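Local coordinates for Tle cognate immunity protein 4 C-terminal domain-containing protein (Pseudomonas aeruginosa PAO1, PDB 4R1D) that binds the H2-T6SS lipase effector Tle4 as its cognate immunity protein and inhibits it, protecting the bacterium from its own toxin, at the interface of chains B and A. Sequence-based numbering; all coordinates share one arbitrary frame. Chains: chain A, Uncharacterized protein; chain B, Uncharacterized protein.

Chain A is the immunity protein Tli4 and chain B the lipase Tle4, and both contacts belong to their one-to-one complex. Contact 1 and contact 2 lie about 19 Å apart, measured between the centres of their C-alpha atoms, and share no residue. On Tli4 both draw on the C-terminal family region, contact 1 on the loop between strand 176-183 and helix 191-205, contact 2 chiefly on strands 176-183, 236-245 and 256-263. Tli4 thus meets two successive lipase helices: 84-95 through a side chain laid on the sheet (contact 2), and 99-105 at its amino end, with B:Met389 added from a sequence-distant loop (contact 1).

Contact 1: the interface of chains B and A. Residues chain B 98-100, 389; chain A 187-189.
A:Glu187 reaches across from a loop of Tli4 and places its carboxylate at the first turn of lipase helix 99-105, where OE1 accepts a hydrogen bond from the backbone N of B:Lys100 at 2.9 Å. The bond is nearly straight, 167° at the hydrogen, and enters through the syn lone pair of OE1, on the side of the other oxygen. An acidic group at the amino end of a helix is well placed to interact with the helix dipole, which may add to the hold. The same carboxylate lies against the chain leading into the helix, with CD of A:Glu187 3.5 Å from CA of B:Gly98.

The other oxygen, OE2, is tied to the lysine side chain through water. Water 1 stands 2.9 Å from OE2 of A:Glu187 and 2.6 Å from the side-chain nitrogen NZ of B:Lys100. NZ of B:Lys100 and OE2 of A:Glu187, probably of opposite charge, are 4.9 Å apart, and the link runs through the water. The lysine chain bends at chi3 and chi4, which folds NZ back toward the water.

Beside this polar group, the CD2 methyl of A:Leu188 nestles against two neighbouring lipase side chains, the B:Pro99 ring at CB and B:Met389. CD2 of A:Leu188 is 3.8 Å from the sulfur SD of B:Met389, whose side chain runs at about a right angle to the leucine. The amide of A:Asn189 lies obliquely over CD of B:Pro99 in van der Waals contact, with OD1 and ND2 about equally near.

Behind the first shell, Tli4 braces its own acid. The A:Glu187 chain leaves with CG anti to the backbone N (chi1 -172°) and then bends at chi2, turning the carboxylate back toward the following residue. There OE1 of A:Glu187 takes a second hydrogen bond, on its anti side and 18° out of the carboxylate plane, from the backbone N of A:Leu188 at 2.8 Å.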
loop_
_atom_site.group_PDB
_atom_site.type_symbol
_atom_site.label_atom_id
_atom_site.label_comp_id
_atom_site.label_asym_id
_atom_site.label_seq_id
_atom_site.Cartn_x
_atom_site.Cartn_y
_atom_site.Cartn_z
ATOM N N GLY B 98 11.294 12.565 0.911
ATOM C CA GLY B 98 12.458 12.145 0.139
ATOM C C GLY B 98 12.457 10.645 -0.132
ATOM O O GLY B 98 11.722 9.893 0.500
ATOM N N PRO B 99 13.302 10.190 -1.071
ATOM C CA PRO B 99 13.310 8.779 -1.493
ATOM C C PRO B 99 13.567 7.785 -0.352
ATOM O O PRO B 99 12.921 6.733 -0.303
ATOM C CB PRO B 99 14.458 8.727 -2.511
ATOM C CG PRO B 99 14.568 10.124 -3.026
ATOM C CD PRO B 99 14.245 11.011 -1.846
ATOM N N LYS B 100 14.500 8.108 0.544
ATOM C CA LYS B 100 14.785 7.248 1.671
ATOM C C LYS B 100 13.597 7.258 2.629
ATOM O O LYS B 100 13.172 6.212 3.106
ATOM C CB LYS B 100 16.086 7.678 2.378
ATOM C CG LYS B 100 16.411 6.890 3.631
ATOM C CD LYS B 100 17.888 6.988 3.985
ATOM C CE LYS B 100 18.101 7.546 5.377
ATOM N NZ LYS B 100 18.001 9.035 5.437
ATOM N N MET B 389 18.254 1.313 0.878
ATOM C CA MET B 389 19.080 2.506 0.825
ATOM C C MET B 389 19.595 2.922 2.204
ATOM O O MET B 389 20.204 3.976 2.346
ATOM C CB MET B 389 18.303 3.643 0.163
ATOM C CG MET B 389 17.794 3.283 -1.239
ATOM S SD MET B 389 17.087 4.674 -2.145
ATOM C CE MET B 389 15.467 4.796 -1.380
ATOM N N GLU A 187 19.524 12.128 3.108
ATOM C CA GLU A 187 18.474 11.981 2.113
ATOM C C GLU A 187 19.080 12.251 0.733
ATOM O O GLU A 187 20.066 12.988 0.601
ATOM C CB GLU A 187 17.316 12.937 2.406
ATOM C CG GLU A 187 16.095 12.734 1.532
ATOM C CD GLU A 187 15.619 11.293 1.498
ATOM O OE1 GLU A 187 16.106 10.537 0.632
ATOM O OE2 GLU A 187 14.761 10.922 2.326
ATOM N N LEU A 188 18.487 11.647 -0.291
ATOM C CA LEU A 188 19.048 11.667 -1.641
ATOM C C LEU A 188 18.891 13.005 -2.362
ATOM O O LEU A 188 19.610 13.294 -3.323
ATOM C CB LEU A 188 18.417 10.546 -2.477
ATOM C CG LEU A 188 18.938 9.131 -2.224
ATOM C CD1 LEU A 188 18.800 8.731 -0.762
ATOM C CD2 LEU A 188 18.211 8.137 -3.117
ATOM N N ASN A 189 17.928 13.804 -1.920
ATOM C CA ASN A 189 17.724 15.143 -2.452
ATOM C C ASN A 189 17.357 16.089 -1.312
ATOM O O ASN A 189 17.110 15.641 -0.196
ATOM C CB ASN A 189 16.655 15.145 -3.560
ATOM C CG ASN A 189 15.332 14.545 -3.108
ATOM O OD1 ASN A 189 15.004 14.557 -1.930
ATOM N ND2 ASN A 189 14.569 14.014 -4.055
HETATM O O HOH W 1 15.780 10.377 4.970
#

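Contact 2: the interface of chains B and A. Residues chain B 92; chain A 177, 179, 240-241, 260-262, 264.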
loop_
_atom_site.group_PDB
_atom_site.type_symbol
_atom_site.label_atom_id
_atom_site.label_comp_id
_atom_site.label_asym_id
_atom_site.label_seq_id
_atom_site.Cartn_x
_atom_site.Cartn_y
_atom_site.Cartn_z
ATOM N N TRP B 92 1.573 16.450 1.525
ATOM C CA TRP B 92 1.906 15.990 2.868
ATOM C C TRP B 92 2.310 14.522 2.932
ATOM O O TRP B 92 3.188 14.143 3.707
ATOM C CB TRP B 92 0.705 16.197 3.776
ATOM C CG TRP B 92 0.869 15.675 5.164
ATOM C CD1 TRP B 92 0.185 14.643 5.727
ATOM C CD2 TRP B 92 1.762 16.164 6.176
ATOM N NE1 TRP B 92 0.585 14.459 7.028
ATOM C CE2 TRP B 92 1.556 15.375 7.328
ATOM C CE3 TRP B 92 2.717 17.184 6.218
ATOM C CZ2 TRP B 92 2.261 15.579 8.515
ATOM C CZ3 TRP B 92 3.424 17.382 7.396
ATOM C CH2 TRP B 92 3.190 16.585 8.529
ATOM N N ARG A 177 -1.768 18.007 12.934
ATOM C CA ARG A 177 -0.841 16.980 13.387
ATOM C C ARG A 177 0.580 17.437 13.127
ATOM O O ARG A 177 0.889 17.951 12.050
ATOM C CB ARG A 177 -1.104 15.635 12.687
ATOM C CG ARG A 177 -0.380 14.455 13.348
ATOM C CD ARG A 177 -0.425 13.167 12.495
ATOM N NE ARG A 177 -1.789 12.812 12.094
ATOM C CZ ARG A 177 -2.691 12.273 12.905
ATOM N NH1 ARG A 177 -2.375 12.015 14.166
ATOM N NH2 ARG A 177 -3.913 11.997 12.452
ATOM N N GLU A 179 4.615 16.118 13.123
ATOM C CA GLU A 179 5.484 14.946 13.168
ATOM C C GLU A 179 6.966 15.302 13.117
ATOM O O GLU A 179 7.369 16.271 12.464
ATOM C CB GLU A 179 5.133 13.918 12.089
ATOM C CG GLU A 179 5.026 14.464 10.693
ATOM C CD GLU A 179 5.369 13.405 9.643
ATOM O OE1 GLU A 179 4.513 12.533 9.339
ATOM O OE2 GLU A 179 6.508 13.444 9.140
ATOM N N THR A 240 0.348 23.106 5.323
ATOM C CA THR A 240 1.409 22.104 5.267
ATOM C C THR A 240 2.753 22.796 5.467
ATOM O O THR A 240 3.197 23.568 4.620
ATOM C CB THR A 240 1.389 21.311 3.958
ATOM O OG1 THR A 240 0.120 20.657 3.822
ATOM C CG2 THR A 240 2.472 20.252 3.973
ATOM N N PHE A 241 3.347 22.556 6.634
ATOM C CA PHE A 241 4.615 23.158 7.027
ATOM C C PHE A 241 5.656 22.053 7.025
ATOM O O PHE A 241 5.439 20.992 7.621
ATOM C CB PHE A 241 4.530 23.756 8.438
ATOM C CG PHE A 241 3.588 24.920 8.559
ATOM C CD1 PHE A 241 2.910 25.416 7.452
ATOM C CD2 PHE A 241 3.368 25.512 9.797
ATOM C CE1 PHE A 241 2.037 26.486 7.573
ATOM C CE2 PHE A 241 2.492 26.579 9.926
ATOM C CZ PHE A 241 1.830 27.068 8.816
ATOM N N GLY A 260 7.230 18.391 10.521
ATOM C CA GLY A 260 6.136 18.767 9.643
ATOM C C GLY A 260 4.890 19.038 10.448
ATOM O O GLY A 260 4.671 18.418 11.481
ATOM N N LEU A 261 4.088 19.983 9.981
ATOM C CA LEU A 261 2.809 20.264 10.606
ATOM C C LEU A 261 1.774 20.369 9.509
ATOM O O LEU A 261 1.926 21.154 8.576
ATOM C CB LEU A 261 2.878 21.569 11.403
ATOM C CG LEU A 261 1.591 21.983 12.119
ATOM C CD1 LEU A 261 1.375 21.094 13.310
ATOM C CD2 LEU A 261 1.695 23.448 12.571
ATOM N N ALA A 262 0.726 19.564 9.608
ATOM C CA ALA A 262 -0.309 19.571 8.583
ATOM C C ALA A 262 -1.695 19.768 9.186
ATOM O O ALA A 262 -1.974 19.315 10.300
ATOM C CB ALA A 262 -0.285 18.291 7.815
ATOM N N LEU A 264 -5.035 18.701 7.240
ATOM C CA LEU A 264 -5.673 18.157 6.049
ATOM C C LEU A 264 -7.172 18.445 6.078
ATOM O O LEU A 264 -7.702 18.945 7.069
ATOM C CB LEU A 264 -5.434 16.646 5.958
ATOM C CG LEU A 264 -3.963 16.242 6.078
ATOM C CD1 LEU A 264 -3.808 14.719 6.085
ATOM C CD2 LEU A 264 -3.140 16.882 4.972
#
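B:Trp92, on lipase helix 84-95, lays its indole over the CB methyl of A:Ala262 in strand 256-263. This CH-pi contact is the heart of the patch: CB of A:Ala262 sits 3.4 Å from the centroid of the six-membered ring of B:Trp92 and also lies over the five-membered ring, and the small side chain probably allows the indole to lie close to the Tli4 sheet. With CG anti to the backbone N (chi1 176°), the tryptophan carries its indole away from helix 84-95 to the Tli4 strands.

The rest of the packing comes from neighbouring strands and, for A:Leu264, from the loop that follows strand 256-263. At the far end of the benzo ring, the backbone of A:Gly260 comes up to the edge, its CA in the ring plane and 3.8 Å from CZ3 of B:Trp92. A:Thr240, on strand 236-245, turns its methyl CG2 rather than its hydroxyl toward CE3. On the pyrrole side, A:Leu264 crosses the tryptophan at about a right angle and brings CD1 to 4.0 Å from CD1 of B:Trp92.

A:Glu179, from strand 176-183, contributes mainly the aliphatic part of its side chain. Its carboxylate is turned 66° from the indole plane, with OE1 of A:Glu179 3.9 Å from CZ2 of B:Trp92. With CG between the backbone N and the carbonyl carbon (chi1 51°), the methylene meets the CH2-CZ2 end of the ring obliquely, from the opposite side of its plane to A:Ala262, and CG of A:Glu179 lies 3.5 Å from CH2 of B:Trp92.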